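Galactose/N-acetylgalactosamine-binding lectin CEL-III (Cucumaria echinata, PDB 2Z48) binds galactose and N-acetylgalactosamine through its lectin domains and lyses red blood cells, oligomerizing in their membranes. Local coordinates at residues R159-S163 with L274-R278; G176-M180 with G262-V266; G215-V219 with D265-W269. All coordinates share one frame. Residue numbers count along the deposited sequence, not the author numbering.

All three contacts lie in the second beta-trefoil of the lectin. Contacts 2 and 3 share D265 and V266, have centres about 9 Å apart, and meet around one magnesium ion; V178 N approaches V219 O at 3.1 Å, a probable hydrogen bond. Contact 1 lies about 12 Å from contact 2 and about 15 Å from contact 3, centre to centre. It joins contact 2 where S163 OG reaches G262 O at 2.7 Å, probably a hydrogen bond, and where N160 CB packs on M180 CE at 3.6 Å. Contacts 1 and 3 serve the same A2G sugar: D276 is one ligand of its calcium, while W269 lies against the ring. Calcium CA and magnesium MG are 12.2 Å apart.

Contact 1 of 3, residues R159-S163 with L274-R278; sequences RNEKS and LPDQR. With CA (calcium ion), chain M.
E161 lies across P275 and reaches on to R278. E161 CB lies 3.3 Å from P275 O, and the extended side chain (chi1 and chi2 t) carries OE2 to 3.6 Å from P275 CB; its carboxylate meets the R278 guanidinium edge-on in a two-pronged salt bridge: R278 NE to E161 OE1 at 2.8 Å, R278 NH2 to E161 OE2 at 3.0 Å. E161 N donates to R278 O at 3.0 Å. Build 274-278 as a tight turn with a 3-10 step at 275-276, closed by Q277 N to L274 O (3.0 Å) and R278 N to P275 O (3.1 Å). The chain 159-163 leaves its strand at N160 and turns beside 274-278, with the CA atoms of K162 and D276 4.8 Å apart. N160, chi1 t, works at both ends: ND2 donates to D276 O at 2.9 Å, while OD1 accepts from S163 N at 3.3 Å in an Asx motif. D276, chi1 p, sends its carboxylate the other way, OD2 2.4 Å from the calcium CA, a ligand of the last repeat's sugar-binding metal site that D256, V257 and G259 help complete. In this ricin-type beta-trefoil the contact joins the end of first strand 157-160 to the turn leading into its antiparallel partner 279-282, one step beyond the backbone pairing of R159 with K280, with N160 touching V257 of strand 254-257.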
loop_
_atom_site.group_PDB
_atom_site.type_symbol
_atom_site.label_atom_id
_atom_site.label_comp_id
_atom_site.label_asym_id
_atom_site.label_seq_id
_atom_site.Cartn_x
_atom_site.Cartn_y
_atom_site.Cartn_z
ATOM N N ARG A 159 -6.680 -8.703 -22.115
ATOM C CA ARG A 159 -7.298 -8.929 -23.415
ATOM C C ARG A 159 -7.268 -10.418 -23.773
ATOM O O ARG A 159 -6.185 -11.031 -23.778
ATOM C CB ARG A 159 -6.561 -8.113 -24.501
ATOM C CG ARG A 159 -7.209 -8.230 -25.877
ATOM C CD ARG A 159 -6.350 -7.702 -27.080
ATOM N NE ARG A 159 -5.439 -6.580 -26.850
ATOM C CZ ARG A 159 -5.797 -5.300 -26.708
ATOM N NH1 ARG A 159 -7.081 -4.933 -26.692
ATOM N NH2 ARG A 159 -4.861 -4.371 -26.549
ATOM N N ASN A 160 -8.441 -10.972 -24.105
ATOM C CA ASN A 160 -8.563 -12.379 -24.472
ATOM C C ASN A 160 -7.955 -12.694 -25.852
ATOM O O ASN A 160 -8.245 -12.002 -26.823
ATOM C CB ASN A 160 -10.043 -12.780 -24.462
ATOM C CG ASN A 160 -10.226 -14.271 -24.485
ATOM O OD1 ASN A 160 -10.403 -14.864 -25.552
ATOM N ND2 ASN A 160 -10.180 -14.898 -23.297
ATOM N N GLU A 161 -7.156 -13.760 -25.943
ATOM C CA GLU A 161 -6.500 -14.126 -27.207
ATOM C C GLU A 161 -7.510 -14.501 -28.309
ATOM O O GLU A 161 -7.329 -14.169 -29.500
ATOM C CB GLU A 161 -5.524 -15.276 -26.971
ATOM C CG GLU A 161 -4.663 -15.600 -28.222
ATOM C CD GLU A 161 -3.754 -16.786 -28.015
ATOM O OE1 GLU A 161 -3.076 -16.811 -26.988
ATOM O OE2 GLU A 161 -3.735 -17.711 -28.877
ATOM N N LYS A 162 -8.571 -15.186 -27.922
ATOM C CA LYS A 162 -9.567 -15.629 -28.906
ATOM C C LYS A 162 -10.376 -14.438 -29.448
ATOM O O LYS A 162 -10.467 -14.231 -30.659
ATOM C CB LYS A 162 -10.510 -16.655 -28.290
ATOM C CG LYS A 162 -11.598 -17.198 -29.269
ATOM C CD LYS A 162 -11.043 -17.825 -30.556
ATOM C CE LYS A 162 -12.204 -18.405 -31.374
ATOM N NZ LYS A 162 -11.871 -18.734 -32.792
ATOM N N SER A 163 -10.934 -13.643 -28.543
ATOM C CA SER A 163 -11.992 -12.672 -28.902
ATOM C C SER A 163 -11.552 -11.215 -28.954
ATOM O O SER A 163 -12.292 -10.356 -29.493
ATOM C CB SER A 163 -13.163 -12.798 -27.911
ATOM O OG SER A 163 -12.772 -12.319 -26.631
ATOM N N LEU A 274 -6.929 -23.922 -25.131
ATOM C CA LEU A 274 -7.603 -23.122 -26.175
ATOM C C LEU A 274 -7.337 -21.622 -25.968
ATOM O O LEU A 274 -7.093 -21.195 -24.828
ATOM C CB LEU A 274 -9.102 -23.437 -26.198
ATOM C CG LEU A 274 -9.487 -24.906 -26.509
ATOM C CD1 LEU A 274 -10.990 -25.083 -26.563
ATOM C CD2 LEU A 274 -8.837 -25.418 -27.825
ATOM N N PRO A 275 -7.325 -20.821 -27.067
ATOM C CA PRO A 275 -6.999 -19.393 -26.961
ATOM C C PRO A 275 -7.907 -18.578 -26.041
ATOM O O PRO A 275 -7.461 -17.561 -25.480
ATOM C CB PRO A 275 -7.070 -18.879 -28.419
ATOM C CG PRO A 275 -7.684 -19.948 -29.205
ATOM C CD PRO A 275 -7.486 -21.248 -28.467
ATOM N N ASP A 276 -9.154 -19.013 -25.844
ATOM C CA ASP A 276 -10.049 -18.279 -24.933
ATOM C C ASP A 276 -9.611 -18.399 -23.460
ATOM O O ASP A 276 -10.140 -17.670 -22.602
ATOM C CB ASP A 276 -11.515 -18.710 -25.095
ATOM C CG ASP A 276 -11.746 -20.119 -24.638
ATOM O OD1 ASP A 276 -11.084 -21.040 -25.181
ATOM O OD2 ASP A 276 -12.582 -20.298 -23.720
ATOM N N GLN A 277 -8.655 -19.294 -23.168
ATOM C CA GLN A 277 -8.066 -19.385 -21.814
ATOM C C GLN A 277 -6.727 -18.650 -21.665
ATOM O O GLN A 277 -6.003 -18.867 -20.675
ATOM C CB GLN A 277 -7.863 -20.862 -21.400
ATOM C CG GLN A 277 -9.176 -21.543 -21.067
ATOM C CD GLN A 277 -9.023 -22.970 -20.597
ATOM O OE1 GLN A 277 -7.919 -23.488 -20.544
ATOM N NE2 GLN A 277 -10.138 -23.583 -20.176
ATOM N N ARG A 278 -6.387 -17.789 -22.618
ATOM C CA ARG A 278 -5.175 -16.947 -22.495
ATOM C C ARG A 278 -5.517 -15.445 -22.634
ATOM O O ARG A 278 -6.411 -15.094 -23.390
ATOM C CB ARG A 278 -4.111 -17.357 -23.519
ATOM C CG ARG A 278 -3.530 -18.746 -23.242
ATOM C CD ARG A 278 -2.379 -19.064 -24.225
ATOM N NE ARG A 278 -2.858 -19.192 -25.595
ATOM C CZ ARG A 278 -3.360 -20.322 -26.130
ATOM N NH1 ARG A 278 -3.465 -21.451 -25.412
ATOM N NH2 ARG A 278 -3.771 -20.330 -27.388
HETATM CA CA CA M . -13.626 -22.151 -22.576
HETATM O O HOH W 1 -11.335 -22.891 -23.223
#

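Contact 2 of 3, residues G176-M180 with G262-V266; sequences GNVLM and GTGDV. With MG (magnesium ion), chain O.
Four magnesium ligands come from this contact: N177 OD1, V178 O and V266 O each bind MG at 2.4 Å, and D265 OD1 at 2.5 Å. N218 and V219 complete the six, so each of the three repeats of the beta-trefoil gives one side-chain oxygen and the next carbonyl, an arrangement that reflects the fold's pseudo-threefold symmetry. N177, chi1 t, also donates from ND2 to D265 OD1 at 3.0 Å. The backbones run antiparallel, with L179 and D265 as a single non-hydrogen-bonded pair (CA to CA 4.4 Å), flanked by M180 N to G264 O at 3.1 Å and a weak bond from V266 N to V178 O at 3.4 Å. V266, chi1 t, directs its CA-to-CB bond toward the strand: its CB meets V178 CG1 at 3.9 Å, and its CG2 meets the SD of M180 (m, m, m) at 3.8 Å. At the outer end, water 2 donates to M180 O and to T263 O, each at 2.7 Å.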
loop_
_atom_site.group_PDB
_atom_site.type_symbol
_atom_site.label_atom_id
_atom_site.label_comp_id
_atom_site.label_asym_id
_atom_site.label_seq_id
_atom_site.Cartn_x
_atom_site.Cartn_y
_atom_site.Cartn_z
ATOM N N GLY A 176 -18.845 -7.456 -8.319
ATOM C CA GLY A 176 -19.818 -8.404 -8.867
ATOM C C GLY A 176 -19.248 -9.373 -9.887
ATOM O O GLY A 176 -18.051 -9.701 -9.851
ATOM N N ASN A 177 -20.116 -9.823 -10.794
ATOM C CA ASN A 177 -19.748 -10.895 -11.711
ATOM C C ASN A 177 -18.676 -10.470 -12.692
ATOM O O ASN A 177 -18.645 -9.326 -13.122
ATOM C CB ASN A 177 -20.956 -11.408 -12.489
ATOM C CG ASN A 177 -20.602 -12.620 -13.341
ATOM O OD1 ASN A 177 -20.007 -13.592 -12.833
ATOM N ND2 ASN A 177 -20.940 -12.572 -14.630
ATOM N N VAL A 178 -17.800 -11.422 -13.035
ATOM C CA VAL A 178 -16.754 -11.168 -14.018
ATOM C C VAL A 178 -17.122 -11.904 -15.302
ATOM O O VAL A 178 -17.574 -13.051 -15.257
ATOM C CB VAL A 178 -15.358 -11.571 -13.492
ATOM C CG1 VAL A 178 -14.372 -11.747 -14.661
ATOM C CG2 VAL A 178 -14.832 -10.486 -12.532
ATOM N N LEU A 179 -16.974 -11.212 -16.430
ATOM C CA LEU A 179 -17.405 -11.716 -17.736
ATOM C C LEU A 179 -16.578 -11.018 -18.813
ATOM O O LEU A 179 -15.772 -10.128 -18.498
ATOM C CB LEU A 179 -18.906 -11.425 -17.952
ATOM C CG LEU A 179 -19.381 -9.969 -18.140
ATOM C CD1 LEU A 179 -20.777 -9.931 -18.748
ATOM C CD2 LEU A 179 -19.365 -9.206 -16.805
ATOM N N MET A 180 -16.724 -11.448 -20.064
ATOM C CA MET A 180 -16.002 -10.808 -21.160
ATOM C C MET A 180 -16.834 -9.649 -21.700
ATOM O O MET A 180 -18.057 -9.729 -21.754
ATOM C CB MET A 180 -15.664 -11.807 -22.269
ATOM C CG MET A 180 -14.744 -12.962 -21.802
ATOM S SD MET A 180 -13.249 -12.368 -20.992
ATOM C CE MET A 180 -12.573 -11.351 -22.296
ATOM N N GLY A 262 -14.742 -16.955 -26.596
ATOM C CA GLY A 262 -14.137 -15.863 -25.836
ATOM C C GLY A 262 -15.091 -14.724 -25.536
ATOM O O GLY A 262 -14.658 -13.637 -25.182
ATOM N N THR A 263 -16.394 -14.985 -25.611
ATOM C CA THR A 263 -17.347 -13.888 -25.512
ATOM C C THR A 263 -18.279 -13.885 -24.304
ATOM O O THR A 263 -18.902 -12.852 -24.011
ATOM C CB THR A 263 -18.234 -13.815 -26.764
ATOM O OG1 THR A 263 -18.919 -15.067 -26.928
ATOM C CG2 THR A 263 -17.401 -13.496 -27.992
ATOM N N GLY A 264 -18.381 -15.010 -23.603
ATOM C CA GLY A 264 -19.396 -15.158 -22.553
ATOM C C GLY A 264 -18.905 -14.949 -21.127
ATOM O O GLY A 264 -17.958 -14.189 -20.872
ATOM N N ASP A 265 -19.567 -15.634 -20.205
ATOM C CA ASP A 265 -19.302 -15.543 -18.779
ATOM C C ASP A 265 -17.963 -16.177 -18.433
ATOM O O ASP A 265 -17.480 -17.088 -19.145
ATOM C CB ASP A 265 -20.411 -16.288 -18.032
ATOM C CG ASP A 265 -20.669 -15.759 -16.627
ATOM O OD1 ASP A 265 -19.838 -15.044 -16.022
ATOM O OD2 ASP A 265 -21.733 -16.113 -16.104
ATOM N N VAL A 266 -17.376 -15.708 -17.338
ATOM C CA VAL A 266 -16.046 -16.171 -16.908
ATOM C C VAL A 266 -16.124 -16.973 -15.617
ATOM O O VAL A 266 -16.822 -16.583 -14.674
ATOM C CB VAL A 266 -15.070 -14.962 -16.728
ATOM C CG1 VAL A 266 -13.782 -15.369 -15.962
ATOM C CG2 VAL A 266 -14.717 -14.356 -18.093
HETATM MG MG MG O . -18.355 -14.895 -13.947
HETATM O O HOH W 2 -19.922 -11.671 -21.757
#

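Contact 3 of 3, residues G215-V219 with D265-W269; sequences GSGNV and DVGTW. With MG (magnesium ion), chain O; A2G (2-acetamido-2-deoxy-alpha-D-galactopyranose), chain G.
In this ricin-type beta-trefoil, the loop 215-219 pairs antiparallel with the start of strand 266-269. N218 and G267 form one non-hydrogen-bonded pair, CA to CA 4.1 Å, between the bonds V219 N to V266 O (3.1 Å) and T268 N to G217 O (2.8 Å). G267 meets the loop so closely that a CB there would clash with G217 O; G217 itself, at phi 138° and psi -154°, has no space for one against the preceding carbonyl. T268 adopts chi1 p, turning OG1 into the loop, where it donates to G215 O at 2.7 Å and accepts from G217 N at 3.1 Å, holding the bend at both ends. N218 (chi1 t, chi2 23°) swings its amide to the magnesium, OD1 2.3 Å from MG; D265 (chi1 -152°) brings OD1 to 2.5 Å from MG. V219 O at 2.5 Å and V266 O at 2.4 Å from MG join them, and N177 and V178 finish the site. Water 3 links the two polar ends, donating to D265 OD2 at 2.6 Å and weakly accepting from N218 ND2 at 2.8 Å. On the apolar side, V219 CB packs on V266 CG1 at 4.0 Å, both residues chi1 t, while V219 CG2 meets T268 CG2 at 3.9 Å. The CA-to-CB bond of W269 (chi1 t, chi2 -105°) points away from the loop, and its indole lies against the A2G sugar, whose O3 and O4 bind the calcium of contact 1: the sugar's C4 lies over one indole face, 3.5 Å from W269 CD1.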
loop_
_atom_site.group_PDB
_atom_site.type_symbol
_atom_site.label_atom_id
_atom_site.label_comp_id
_atom_site.label_asym_id
_atom_site.label_seq_id
_atom_site.Cartn_x
_atom_site.Cartn_y
_atom_site.Cartn_z
ATOM N N GLY A 215 -12.285 -23.351 -5.523
ATOM C CA GLY A 215 -11.604 -22.870 -6.758
ATOM C C GLY A 215 -12.278 -23.340 -8.034
ATOM O O GLY A 215 -11.754 -23.135 -9.121
ATOM N N SER A 216 -13.453 -23.937 -7.905
ATOM C CA SER A 216 -14.212 -24.412 -9.076
ATOM C C SER A 216 -15.558 -23.699 -9.190
ATOM O O SER A 216 -16.427 -23.858 -8.325
ATOM C CB SER A 216 -14.455 -25.930 -8.947
ATOM O OG SER A 216 -13.251 -26.673 -9.017
ATOM N N GLY A 217 -15.747 -22.936 -10.262
ATOM C CA GLY A 217 -17.035 -22.294 -10.492
ATOM C C GLY A 217 -16.933 -20.865 -10.979
ATOM O O GLY A 217 -15.959 -20.477 -11.641
ATOM N N ASN A 218 -17.970 -20.088 -10.691
ATOM C CA ASN A 218 -18.115 -18.797 -11.314
ATOM C C ASN A 218 -17.126 -17.799 -10.723
ATOM O O ASN A 218 -16.852 -17.820 -9.536
ATOM C CB ASN A 218 -19.553 -18.300 -11.121
ATOM C CG ASN A 218 -19.876 -17.081 -11.967
ATOM O OD1 ASN A 218 -19.247 -16.819 -12.978
ATOM N ND2 ASN A 218 -20.912 -16.343 -11.557
ATOM N N VAL A 219 -16.559 -16.962 -11.577
ATOM C CA VAL A 219 -15.575 -15.990 -11.139
ATOM C C VAL A 219 -16.249 -14.626 -11.065
ATOM O O VAL A 219 -17.047 -14.270 -11.939
ATOM C CB VAL A 219 -14.352 -16.005 -12.080
ATOM C CG1 VAL A 219 -13.491 -14.738 -11.926
ATOM C CG2 VAL A 219 -13.497 -17.254 -11.765
ATOM N N ASP A 265 -19.567 -15.634 -20.205
ATOM C CA ASP A 265 -19.302 -15.543 -18.779
ATOM C C ASP A 265 -17.963 -16.177 -18.433
ATOM O O ASP A 265 -17.480 -17.088 -19.145
ATOM C CB ASP A 265 -20.411 -16.288 -18.032
ATOM C CG ASP A 265 -20.669 -15.759 -16.627
ATOM O OD1 ASP A 265 -19.838 -15.044 -16.022
ATOM O OD2 ASP A 265 -21.733 -16.113 -16.104
ATOM N N VAL A 266 -17.376 -15.708 -17.338
ATOM C CA VAL A 266 -16.046 -16.171 -16.908
ATOM C C VAL A 266 -16.124 -16.973 -15.617
ATOM O O VAL A 266 -16.822 -16.583 -14.674
ATOM C CB VAL A 266 -15.070 -14.962 -16.728
ATOM C CG1 VAL A 266 -13.782 -15.369 -15.962
ATOM C CG2 VAL A 266 -14.717 -14.356 -18.093
ATOM N N GLY A 267 -15.443 -18.123 -15.605
ATOM C CA GLY A 267 -15.366 -18.964 -14.396
ATOM C C GLY A 267 -14.032 -19.660 -14.351
ATOM O O GLY A 267 -13.079 -19.233 -15.030
ATOM N N THR A 268 -13.934 -20.720 -13.553
ATOM C CA THR A 268 -12.778 -21.626 -13.700
ATOM C C THR A 268 -13.201 -22.956 -14.294
ATOM O O THR A 268 -14.331 -23.434 -14.067
ATOM C CB THR A 268 -12.050 -21.864 -12.389
ATOM O OG1 THR A 268 -12.965 -22.409 -11.444
ATOM C CG2 THR A 268 -11.407 -20.549 -11.860
ATOM N N TRP A 269 -12.274 -23.546 -15.055
ATOM C CA TRP A 269 -12.542 -24.808 -15.736
ATOM C C TRP A 269 -11.236 -25.516 -15.976
ATOM O O TRP A 269 -10.180 -24.878 -16.041
ATOM C CB TRP A 269 -13.207 -24.537 -17.083
ATOM C CG TRP A 269 -13.820 -25.746 -17.715
ATOM C CD1 TRP A 269 -13.325 -26.463 -18.770
ATOM C CD2 TRP A 269 -15.032 -26.385 -17.325
ATOM N NE1 TRP A 269 -14.170 -27.502 -19.074
ATOM C CE2 TRP A 269 -15.227 -27.479 -18.200
ATOM C CE3 TRP A 269 -15.983 -26.134 -16.328
ATOM C CZ2 TRP A 269 -16.336 -28.328 -18.103
ATOM C CZ3 TRP A 269 -17.092 -26.991 -16.232
ATOM C CH2 TRP A 269 -17.254 -28.063 -17.125
HETATM MG MG MG O . -18.355 -14.895 -13.947
HETATM O O5 A2G G . -17.481 -25.168 -21.719
HETATM C C1 A2G G . -16.983 -25.884 -22.861
HETATM O O1 A2G G . -16.900 -27.277 -22.528
HETATM C C2 A2G G . -15.611 -25.308 -23.289
HETATM N N2 A2G G . -15.038 -26.159 -24.348
HETATM C C3 A2G G . -14.605 -25.222 -22.134
HETATM O O3 A2G G . -13.413 -24.555 -22.607
HETATM C C4 A2G G . -15.258 -24.526 -20.927
HETATM O O4 A2G G . -15.526 -23.139 -21.217
HETATM C C5 A2G G . -16.605 -25.156 -20.570
HETATM C C6 A2G G . -17.272 -24.312 -19.508
HETATM O O6 A2G G . -18.427 -25.037 -19.056
HETATM C C7 A2G G . -15.401 -25.965 -25.614
HETATM O O7 A2G G . -16.215 -25.105 -25.926
HETATM C C8 A2G G . -14.770 -26.875 -26.641
HETATM O O HOH W 3 -22.559 -15.511 -13.720
#